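Local coordinates for putative sodium:solute symporter (Proteus mirabilis, PDB 5NV9), which couples the inward flow of sodium ions to the uptake of the sialic acid N-acetylneuraminic acid across the cell inner membrane, at residues 120-125 against 357-362; 105-110 against 253-258; 109-114 against 420-425. All coordinates share one frame; numbering follows the deposited sequence.

Contact 1. Residues 120-125 against 357-362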
loop_
_atom_site.group_PDB
_atom_site.type_symbol
_atom_site.label_atom_id
_atom_site.label_comp_id
_atom_site.label_asym_id
_atom_site.label_seq_id
_atom_site.Cartn_x
_atom_site.Cartn_y
_atom_site.Cartn_z
ATOM N N SER A 120 15.213 -14.904 10.956
ATOM C CA SER A 120 14.302 -13.831 11.086
ATOM C C SER A 120 14.224 -13.129 9.739
ATOM O O SER A 120 13.158 -12.635 9.374
ATOM C CB SER A 120 14.798 -12.816 12.121
ATOM O OG SER A 120 14.545 -13.239 13.457
ATOM N N ARG A 121 15.364 -13.017 9.064
ATOM C CA ARG A 121 15.380 -12.347 7.770
ATOM C C ARG A 121 14.480 -13.067 6.782
ATOM O O ARG A 121 13.635 -12.441 6.181
ATOM C CB ARG A 121 16.806 -12.218 7.258
ATOM C CG ARG A 121 16.958 -12.002 5.773
ATOM C CD ARG A 121 18.408 -11.728 5.488
ATOM N NE ARG A 121 18.591 -11.304 4.113
ATOM C CZ ARG A 121 19.780 -11.177 3.500
ATOM N NH1 ARG A 121 20.910 -11.446 4.109
ATOM N NH2 ARG A 121 19.833 -10.736 2.266
ATOM N N LEU A 122 14.633 -14.390 6.657
ATOM C CA LEU A 122 13.858 -15.168 5.734
ATOM C C LEU A 122 12.380 -15.304 6.057
ATOM O O LEU A 122 11.502 -15.360 5.112
ATOM C CB LEU A 122 14.466 -16.559 5.596
ATOM C CG LEU A 122 15.768 -16.627 4.804
ATOM C CD1 LEU A 122 16.382 -18.000 4.939
ATOM C CD2 LEU A 122 15.497 -16.329 3.347
ATOM N N PHE A 123 12.062 -15.387 7.346
ATOM C CA PHE A 123 10.672 -15.435 7.722
ATOM C C PHE A 123 10.004 -14.139 7.236
ATOM O O PHE A 123 8.925 -14.199 6.615
ATOM C CB PHE A 123 10.433 -15.629 9.197
ATOM C CG PHE A 123 9.033 -15.301 9.634
ATOM C CD1 PHE A 123 8.004 -16.196 9.449
ATOM C CD2 PHE A 123 8.752 -14.085 10.242
ATOM C CE1 PHE A 123 6.718 -15.898 9.849
ATOM C CE2 PHE A 123 7.454 -13.728 10.602
ATOM C CZ PHE A 123 6.438 -14.658 10.437
ATOM N N ALA A 124 10.651 -13.005 7.479
ATOM C CA ALA A 124 10.086 -11.695 7.116
ATOM C C ALA A 124 9.985 -11.471 5.607
ATOM O O ALA A 124 8.986 -10.958 5.148
ATOM C CB ALA A 124 10.856 -10.541 7.802
ATOM N N SER A 125 11.046 -11.837 4.868
ATOM C CA SER A 125 11.111 -11.701 3.446
ATOM C C SER A 125 10.042 -12.558 2.703
ATOM O O SER A 125 9.354 -12.072 1.794
ATOM C CB SER A 125 12.506 -12.113 2.990
ATOM O OG SER A 125 12.691 -11.835 1.642
ATOM N N SER A 357 17.984 -10.222 -3.146
ATOM C CA SER A 357 18.883 -10.100 -2.025
ATOM C C SER A 357 18.738 -11.291 -1.065
ATOM O O SER A 357 19.734 -11.956 -0.786
ATOM C CB SER A 357 18.658 -8.772 -1.272
ATOM O OG SER A 357 19.484 -8.717 -0.084
ATOM N N ASP A 358 17.493 -11.529 -0.590
ATOM C CA ASP A 358 17.199 -12.433 0.514
ATOM C C ASP A 358 17.179 -13.895 0.065
ATOM O O ASP A 358 17.411 -14.779 0.881
ATOM C CB ASP A 358 15.854 -12.133 1.188
ATOM C CG ASP A 358 15.765 -10.703 1.723
ATOM O OD1 ASP A 358 16.782 -10.227 2.231
ATOM O OD2 ASP A 358 14.701 -10.052 1.606
ATOM N N ILE A 359 16.908 -14.152 -1.212
ATOM C CA ILE A 359 16.820 -15.517 -1.697
ATOM C C ILE A 359 18.041 -15.848 -2.592
ATOM O O ILE A 359 18.936 -16.657 -2.212
ATOM C CB ILE A 359 15.473 -15.773 -2.374
ATOM C CG1 ILE A 359 14.296 -15.414 -1.439
ATOM C CG2 ILE A 359 15.323 -17.225 -2.792
ATOM C CD1 ILE A 359 14.256 -16.162 -0.135
ATOM N N TYR A 360 18.114 -15.188 -3.733
ATOM C CA TYR A 360 19.100 -15.480 -4.735
ATOM C C TYR A 360 20.539 -15.158 -4.318
ATOM O O TYR A 360 21.437 -15.960 -4.470
ATOM C CB TYR A 360 18.740 -14.711 -6.031
ATOM C CG TYR A 360 19.693 -14.922 -7.178
ATOM C CD1 TYR A 360 19.903 -16.190 -7.714
ATOM C CD2 TYR A 360 20.366 -13.826 -7.770
ATOM C CE1 TYR A 360 20.791 -16.378 -8.791
ATOM C CE2 TYR A 360 21.265 -14.006 -8.817
ATOM C CZ TYR A 360 21.449 -15.274 -9.347
ATOM O OH TYR A 360 22.340 -15.446 -10.398
ATOM N N THR A 361 20.777 -13.986 -3.787
ATOM C CA THR A 361 22.116 -13.632 -3.391
ATOM C C THR A 361 22.455 -14.362 -2.071
ATOM O O THR A 361 23.486 -15.031 -1.948
ATOM C CB THR A 361 22.264 -12.103 -3.310
ATOM O OG1 THR A 361 21.955 -11.523 -4.587
ATOM C CG2 THR A 361 23.648 -11.723 -2.931
ATOM N N ARG A 362 21.552 -14.334 -1.114
ATOM C CA ARG A 362 21.944 -14.782 0.215
ATOM C C ARG A 362 22.152 -16.287 0.284
ATOM O O ARG A 362 22.967 -16.790 1.055
ATOM C CB ARG A 362 20.893 -14.350 1.236
ATOM C CG ARG A 362 21.118 -14.929 2.623
ATOM C CD ARG A 362 22.465 -14.475 3.186
ATOM N NE ARG A 362 22.637 -14.968 4.539
ATOM C CZ ARG A 362 22.962 -16.223 4.853
ATOM N NH1 ARG A 362 23.187 -17.148 3.906
ATOM N NH2 ARG A 362 23.076 -16.563 6.131
HETATM O O HOH W 1 22.092 -10.967 0.267
#
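OD1 of Asp358 is gripped by two nitrogens of Arg121, which comes side-on. Arg121 NE lies 2.8 Å from Asp358 OD1 and makes the straighter bond (155°). Arg121 NH2 adds a second, more bent bond to Asp358 OD1 at 3.1 Å. Both donors approach from the anti side of the carboxylate, and OD1 lies almost in the guanidinium plane, although the two flat groups stand nearly perpendicular. Arginine suits the site because NE and NH2, on one rigid group, can both point at a single oxygen. With CG anti to the backbone N (chi1 159°) and the chain extended to NE, the guanidinium is carried across to Asp358. The other carboxylate oxygen is held as well: Ser125 OG donates to Asp358 OD2 at 2.7 Å, and Ser107 OG is a further partner of OD2. With both oxygens occupied, rotation of the carboxylate is probably restrained, and the buried charges of Arg121 and Asp358 probably offset each other. A water accepts from Arg121 NH2 and donates to Ser357 O, bridging the segments. Arg362 lays CB over one face of the Arg121 guanidinium, and its NE comes within 3.9 Å of Arg121 NH1; this approach of like charges is presumably eased by Glu113, which forms salt bridges with both. Beside the polar group, Leu122 CD2 meets Ile359 CD1 at 3.7 Å. The contact joins the beginning of helix 118-151 to the cytoplasmic end of helix 328-361, with short axes crossing at -110°, while Ser120 and Phe123 turn to helices 415-427 and 433-452.

Contact 2. Residues 105-110 against 253-258; sequences ITSAYE and ASQDVV
Ala108 and Gln255 bring their CA atoms within 5.8 Å where a type I turn from Ser107 to Glu110 meets the first turn of helix 255-258. The amide of Gln255 reads the backbone of this turn with both ends. Its OE1 accepts from Ala108 N at 2.8 Å, the N-H nearly straight (162°) but arriving from above the carbonyl plane, and its NE2 donates to Thr106 O at 2.9 Å. Glutamine suits the place because one flat group offers an acceptor and a donor together; CG is anti to the backbone N (chi1 175°), and a bend at chi2 turns CD toward the loop. Ser353 OG is a further partner of NE2.

Tyr109 reaches across with its hydroxyl, Tyr109 OH donating to Ala253 O at 2.6 Å, the oxygen lying at the ring edge. The same OH accepts a weak bond from Gln255 N. Beside the Gln255 amide, Ala108 CB packs on Val258 CG1 at 3.7 Å, and Ile105 CD1 touches the same methyl; the small alanine is consistent with so close an approach of the backbones.

The turn is also braced from within. Ser107 and Glu110 form a capping box: Ser107 OG, besides its hydrogen bond to Asp358 OD2, takes a weak bond from Tyr109 N, and Glu110 OE2 accepts from Ser107 N at 3.0 Å and from Thr106 N, both from the same face of its carboxylate.

The side chain of Ser254 lies about 9 Å from the bound sialic acid. Across the contact, backbone N-H and C=O groups are met by the uncharged Gln255 and Tyr109, while the carboxylate of Glu110 serves the turn from within; the chemistry thus joins two cytoplasmic segments without a salt bridge between them.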
loop_
_atom_site.group_PDB
_atom_site.type_symbol
_atom_site.label_atom_id
_atom_site.label_comp_id
_atom_site.label_asym_id
_atom_site.label_seq_id
_atom_site.Cartn_x
_atom_site.Cartn_y
_atom_site.Cartn_z
ATOM N N ILE A 105 21.194 -1.236 2.340
ATOM C CA ILE A 105 20.311 -2.351 2.071
ATOM C C ILE A 105 19.790 -2.291 0.653
ATOM O O ILE A 105 19.551 -1.201 0.130
ATOM C CB ILE A 105 19.135 -2.425 3.074
ATOM C CG1 ILE A 105 18.260 -1.181 3.063
ATOM C CG2 ILE A 105 19.688 -2.644 4.474
ATOM C CD1 ILE A 105 16.791 -1.479 3.059
ATOM N N THR A 106 19.611 -3.467 0.054
ATOM C CA THR A 106 18.730 -3.614 -1.056
ATOM C C THR A 106 17.340 -3.998 -0.494
ATOM O O THR A 106 16.351 -3.286 -0.743
ATOM C CB THR A 106 19.291 -4.634 -2.070
ATOM O OG1 THR A 106 20.331 -3.985 -2.792
ATOM C CG2 THR A 106 18.229 -5.121 -3.067
ATOM N N SER A 107 17.310 -5.034 0.342
ATOM C CA SER A 107 16.069 -5.499 1.024
ATOM C C SER A 107 16.090 -5.067 2.496
ATOM O O SER A 107 17.081 -5.227 3.162
ATOM C CB SER A 107 15.951 -7.019 0.937
ATOM O OG SER A 107 14.893 -7.525 1.703
ATOM N N ALA A 108 14.978 -4.560 2.981
ATOM C CA ALA A 108 14.826 -4.197 4.397
ATOM C C ALA A 108 15.164 -5.314 5.373
ATOM O O ALA A 108 15.690 -5.029 6.505
ATOM C CB ALA A 108 13.398 -3.718 4.647
ATOM N N TYR A 109 14.929 -6.555 4.932
ATOM C CA TYR A 109 15.025 -7.763 5.812
ATOM C C TYR A 109 16.489 -8.136 6.113
ATOM O O TYR A 109 16.798 -8.883 7.051
ATOM C CB TYR A 109 14.128 -8.895 5.275
ATOM C CG TYR A 109 12.760 -8.338 5.015
ATOM C CD1 TYR A 109 12.004 -7.765 6.062
ATOM C CD2 TYR A 109 12.271 -8.187 3.682
ATOM C CE1 TYR A 109 10.775 -7.142 5.800
ATOM C CE2 TYR A 109 11.037 -7.577 3.427
ATOM C CZ TYR A 109 10.311 -7.018 4.470
ATOM O OH TYR A 109 9.112 -6.380 4.200
ATOM N N GLU A 110 17.400 -7.536 5.368
ATOM C CA GLU A 110 18.841 -7.644 5.670
ATOM C C GLU A 110 19.146 -7.104 7.043
ATOM O O GLU A 110 20.050 -7.605 7.696
ATOM C CB GLU A 110 19.700 -6.839 4.664
ATOM C CG GLU A 110 19.706 -7.373 3.250
ATOM C CD GLU A 110 20.286 -6.397 2.198
ATOM O OE1 GLU A 110 21.206 -5.603 2.488
ATOM O OE2 GLU A 110 19.824 -6.427 1.045
ATOM N N ALA A 253 8.570 -1.976 8.207
ATOM C CA ALA A 253 8.757 -3.412 8.011
ATOM C C ALA A 253 8.353 -3.856 6.632
ATOM O O ALA A 253 8.450 -5.026 6.372
ATOM C CB ALA A 253 7.971 -4.197 9.074
ATOM N N SER A 254 7.959 -2.929 5.746
ATOM C CA SER A 254 7.396 -3.269 4.454
ATOM C C SER A 254 8.322 -2.737 3.362
ATOM O O SER A 254 8.560 -1.535 3.279
ATOM C CB SER A 254 5.999 -2.681 4.344
ATOM O OG SER A 254 5.334 -3.221 3.235
ATOM N N GLN A 255 8.851 -3.649 2.555
ATOM C CA GLN A 255 9.855 -3.320 1.562
ATOM C C GLN A 255 9.414 -2.282 0.535
ATOM O O GLN A 255 10.262 -1.539 0.032
ATOM C CB GLN A 255 10.313 -4.607 0.870
ATOM C CG GLN A 255 11.296 -4.388 -0.302
ATOM C CD GLN A 255 12.677 -3.855 0.083
ATOM O OE1 GLN A 255 12.982 -3.615 1.267
ATOM N NE2 GLN A 255 13.489 -3.566 -0.932
ATOM N N ASP A 256 8.120 -2.250 0.166
ATOM C CA ASP A 256 7.660 -1.281 -0.871
ATOM C C ASP A 256 7.869 0.191 -0.441
ATOM O O ASP A 256 8.202 1.029 -1.271
ATOM C CB ASP A 256 6.217 -1.560 -1.343
ATOM C CG ASP A 256 5.193 -1.518 -0.214
ATOM O OD1 ASP A 256 5.507 -1.816 1.010
ATOM O OD2 ASP A 256 4.033 -1.207 -0.578
ATOM N N VAL A 257 7.712 0.486 0.853
ATOM C CA VAL A 257 7.980 1.810 1.375
ATOM C C VAL A 257 9.474 2.017 1.757
ATOM O O VAL A 257 10.132 2.985 1.327
ATOM C CB VAL A 257 7.023 2.109 2.519
ATOM C CG1 VAL A 257 7.468 3.363 3.277
ATOM C CG2 VAL A 257 5.630 2.340 1.960
ATOM N N VAL A 258 10.023 1.057 2.483
ATOM C CA VAL A 258 11.366 1.139 3.007
ATOM C C VAL A 258 12.376 1.317 1.898
ATOM O O VAL A 258 13.356 2.034 2.031
ATOM C CB VAL A 258 11.752 -0.118 3.877
ATOM C CG1 VAL A 258 13.200 -0.024 4.270
ATOM C CG2 VAL A 258 10.943 -0.172 5.146
#

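Contact 3. Residues 109-114 against 420-425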
loop_
_atom_site.group_PDB
_atom_site.type_symbol
_atom_site.label_atom_id
_atom_site.label_comp_id
_atom_site.label_asym_id
_atom_site.label_seq_id
_atom_site.Cartn_x
_atom_site.Cartn_y
_atom_site.Cartn_z
ATOM N N TYR A 109 14.929 -6.555 4.932
ATOM C CA TYR A 109 15.025 -7.763 5.812
ATOM C C TYR A 109 16.489 -8.136 6.113
ATOM O O TYR A 109 16.798 -8.883 7.051
ATOM C CB TYR A 109 14.128 -8.895 5.275
ATOM C CG TYR A 109 12.760 -8.338 5.015
ATOM C CD1 TYR A 109 12.004 -7.765 6.062
ATOM C CD2 TYR A 109 12.271 -8.187 3.682
ATOM C CE1 TYR A 109 10.775 -7.142 5.800
ATOM C CE2 TYR A 109 11.037 -7.577 3.427
ATOM C CZ TYR A 109 10.311 -7.018 4.470
ATOM O OH TYR A 109 9.112 -6.380 4.200
ATOM N N GLU A 110 17.400 -7.536 5.368
ATOM C CA GLU A 110 18.841 -7.644 5.670
ATOM C C GLU A 110 19.146 -7.104 7.043
ATOM O O GLU A 110 20.050 -7.605 7.696
ATOM C CB GLU A 110 19.700 -6.839 4.664
ATOM C CG GLU A 110 19.706 -7.373 3.250
ATOM C CD GLU A 110 20.286 -6.397 2.198
ATOM O OE1 GLU A 110 21.206 -5.603 2.488
ATOM O OE2 GLU A 110 19.824 -6.427 1.045
ATOM N N TYR A 111 18.435 -6.065 7.471
ATOM C CA TYR A 111 18.602 -5.580 8.837
ATOM C C TYR A 111 18.427 -6.740 9.874
ATOM O O TYR A 111 19.192 -6.818 10.846
ATOM C CB TYR A 111 17.637 -4.419 9.152
ATOM C CG TYR A 111 17.538 -4.147 10.614
ATOM C CD1 TYR A 111 18.524 -3.416 11.250
ATOM C CD2 TYR A 111 16.479 -4.694 11.395
ATOM C CE1 TYR A 111 18.479 -3.209 12.623
ATOM C CE2 TYR A 111 16.438 -4.512 12.760
ATOM C CZ TYR A 111 17.432 -3.768 13.375
ATOM O OH TYR A 111 17.386 -3.536 14.736
ATOM N N LEU A 112 17.408 -7.598 9.654
ATOM C CA LEU A 112 17.081 -8.673 10.573
ATOM C C LEU A 112 18.187 -9.730 10.679
ATOM O O LEU A 112 18.395 -10.265 11.770
ATOM C CB LEU A 112 15.747 -9.341 10.247
ATOM C CG LEU A 112 14.462 -8.474 10.299
ATOM C CD1 LEU A 112 13.253 -9.276 9.845
ATOM C CD2 LEU A 112 14.229 -7.839 11.665
ATOM N N GLU A 113 18.907 -9.998 9.593
ATOM C CA GLU A 113 20.053 -10.868 9.675
ATOM C C GLU A 113 21.172 -10.149 10.401
ATOM O O GLU A 113 21.791 -10.740 11.290
ATOM C CB GLU A 113 20.531 -11.401 8.330
ATOM C CG GLU A 113 21.827 -12.181 8.447
ATOM C CD GLU A 113 22.040 -13.220 7.368
ATOM O OE1 GLU A 113 21.432 -13.164 6.277
ATOM O OE2 GLU A 113 22.815 -14.155 7.647
ATOM N N ALA A 114 21.437 -8.898 10.078
ATOM C CA ALA A 114 22.454 -8.135 10.813
ATOM C C ALA A 114 22.199 -8.023 12.318
ATOM O O ALA A 114 23.128 -8.055 13.091
ATOM C CB ALA A 114 22.599 -6.740 10.225
ATOM N N GLY A 420 6.814 -6.822 14.461
ATOM C CA GLY A 420 7.350 -6.987 15.822
ATOM C C GLY A 420 8.869 -7.231 15.853
ATOM O O GLY A 420 9.580 -6.783 16.762
ATOM N N LEU A 421 9.344 -8.032 14.894
ATOM C CA LEU A 421 10.741 -8.307 14.763
ATOM C C LEU A 421 11.561 -7.048 14.641
ATOM O O LEU A 421 12.607 -6.995 15.260
ATOM C CB LEU A 421 11.038 -9.236 13.599
ATOM C CG LEU A 421 10.648 -10.714 13.770
ATOM C CD1 LEU A 421 10.639 -11.462 12.430
ATOM C CD2 LEU A 421 11.597 -11.424 14.717
ATOM N N PHE A 422 11.112 -6.065 13.828
ATOM C CA PHE A 422 11.780 -4.793 13.713
ATOM C C PHE A 422 11.733 -3.985 14.999
ATOM O O PHE A 422 12.727 -3.347 15.369
ATOM C CB PHE A 422 11.278 -3.915 12.472
ATOM C CG PHE A 422 11.742 -4.438 11.125
ATOM C CD1 PHE A 422 11.057 -5.416 10.482
ATOM C CD2 PHE A 422 12.901 -3.966 10.537
ATOM C CE1 PHE A 422 11.494 -5.919 9.256
ATOM C CE2 PHE A 422 13.337 -4.435 9.323
ATOM C CZ PHE A 422 12.635 -5.422 8.684
HETATM N N MSE A 423 10.586 -3.950 15.649
HETATM C CA MSE A 423 10.440 -3.196 16.914
HETATM C C MSE A 423 11.346 -3.763 17.968
HETATM O O MSE A 423 12.051 -3.043 18.676
HETATM C CB MSE A 423 9.003 -3.269 17.441
HETATM C CG MSE A 423 8.010 -2.590 16.515
HETATM SE SE MSE A 423 6.174 -2.620 17.238
HETATM C CE MSE A 423 6.667 -1.552 18.786
ATOM N N LEU A 424 11.398 -5.077 18.007
ATOM C CA LEU A 424 12.249 -5.824 18.986
ATOM C C LEU A 424 13.740 -5.564 18.748
ATOM O O LEU A 424 14.463 -5.189 19.646
ATOM C CB LEU A 424 11.954 -7.317 18.876
ATOM C CG LEU A 424 12.753 -8.227 19.826
ATOM C CD1 LEU A 424 12.230 -8.031 21.210
ATOM C CD2 LEU A 424 12.681 -9.679 19.421
ATOM N N GLY A 425 14.177 -5.692 17.489
ATOM C CA GLY A 425 15.575 -5.415 17.168
ATOM C C GLY A 425 15.966 -3.983 17.448
ATOM O O GLY A 425 17.066 -3.700 17.936
#
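The Phe422 ring has Leu112 on one face and Tyr109 at its edge. Leu112 CD2 sits over the ring centre, 4.0 Å from the centroid and only 3° off the normal, a CH-pi contact in which a branched aliphatic side chain covers a flat aromatic face. CD1 of the same leucine reaches the rim at Phe422 CE1, 3.8 Å away. Tyr109 meets Phe422 rim to rim, Tyr109 CD1 to Phe422 CZ at 3.6 Å, with the planes steeply inclined and neither ring over the other. Tyr111 runs past Phe422 in the opposite direction: the planes are near parallel (21°), but the rings are slid apart and barely overlap, touching through Tyr111 CD2 and Phe422 CD2.

Tyr111 CG is anti to its backbone N (chi1 165°), and the ring carries its hydroxyl on to Gly425, where Tyr111 OH comes 3.1 Å from Gly425 C. Gly425, having no CB, leaves room for the tyrosine hydroxyl. Leu112 CD2 also packs against Leu421 CB at 4.0 Å.

Tyr96 and Phe100 of helix 89-102 pack on Phe422 too. Tyr109, Tyr111 and Phe422 form an aromatic cluster joining the short cytoplasmic helix 110-115 to transmembrane helix 415-427, apolar packing between helices of a LeuT-fold transporter.

Followed from the N terminus, the chain passes through 105-110, the start of contact 2, and runs straight on through 109-114, which opens contact 3 and shares Tyr109 and Glu110 with it. Segment 120-125 then opens contact 1. Contact 2 closes first, at 253-258; contact 1 closes at 357-362, so these two loops cross, and contact 3 closes last, at 420-425, enclosing contact 1. The loop and short helix after helix 89-102 are tied to helix 255-258 and helix 415-427, and the start of helix 118-151 to the end of helix 328-361. Side chains also join the contacts directly: Ser357 OG and Glu110 OE2 probably share a hydrogen bond, and Ala253 packs on Phe422.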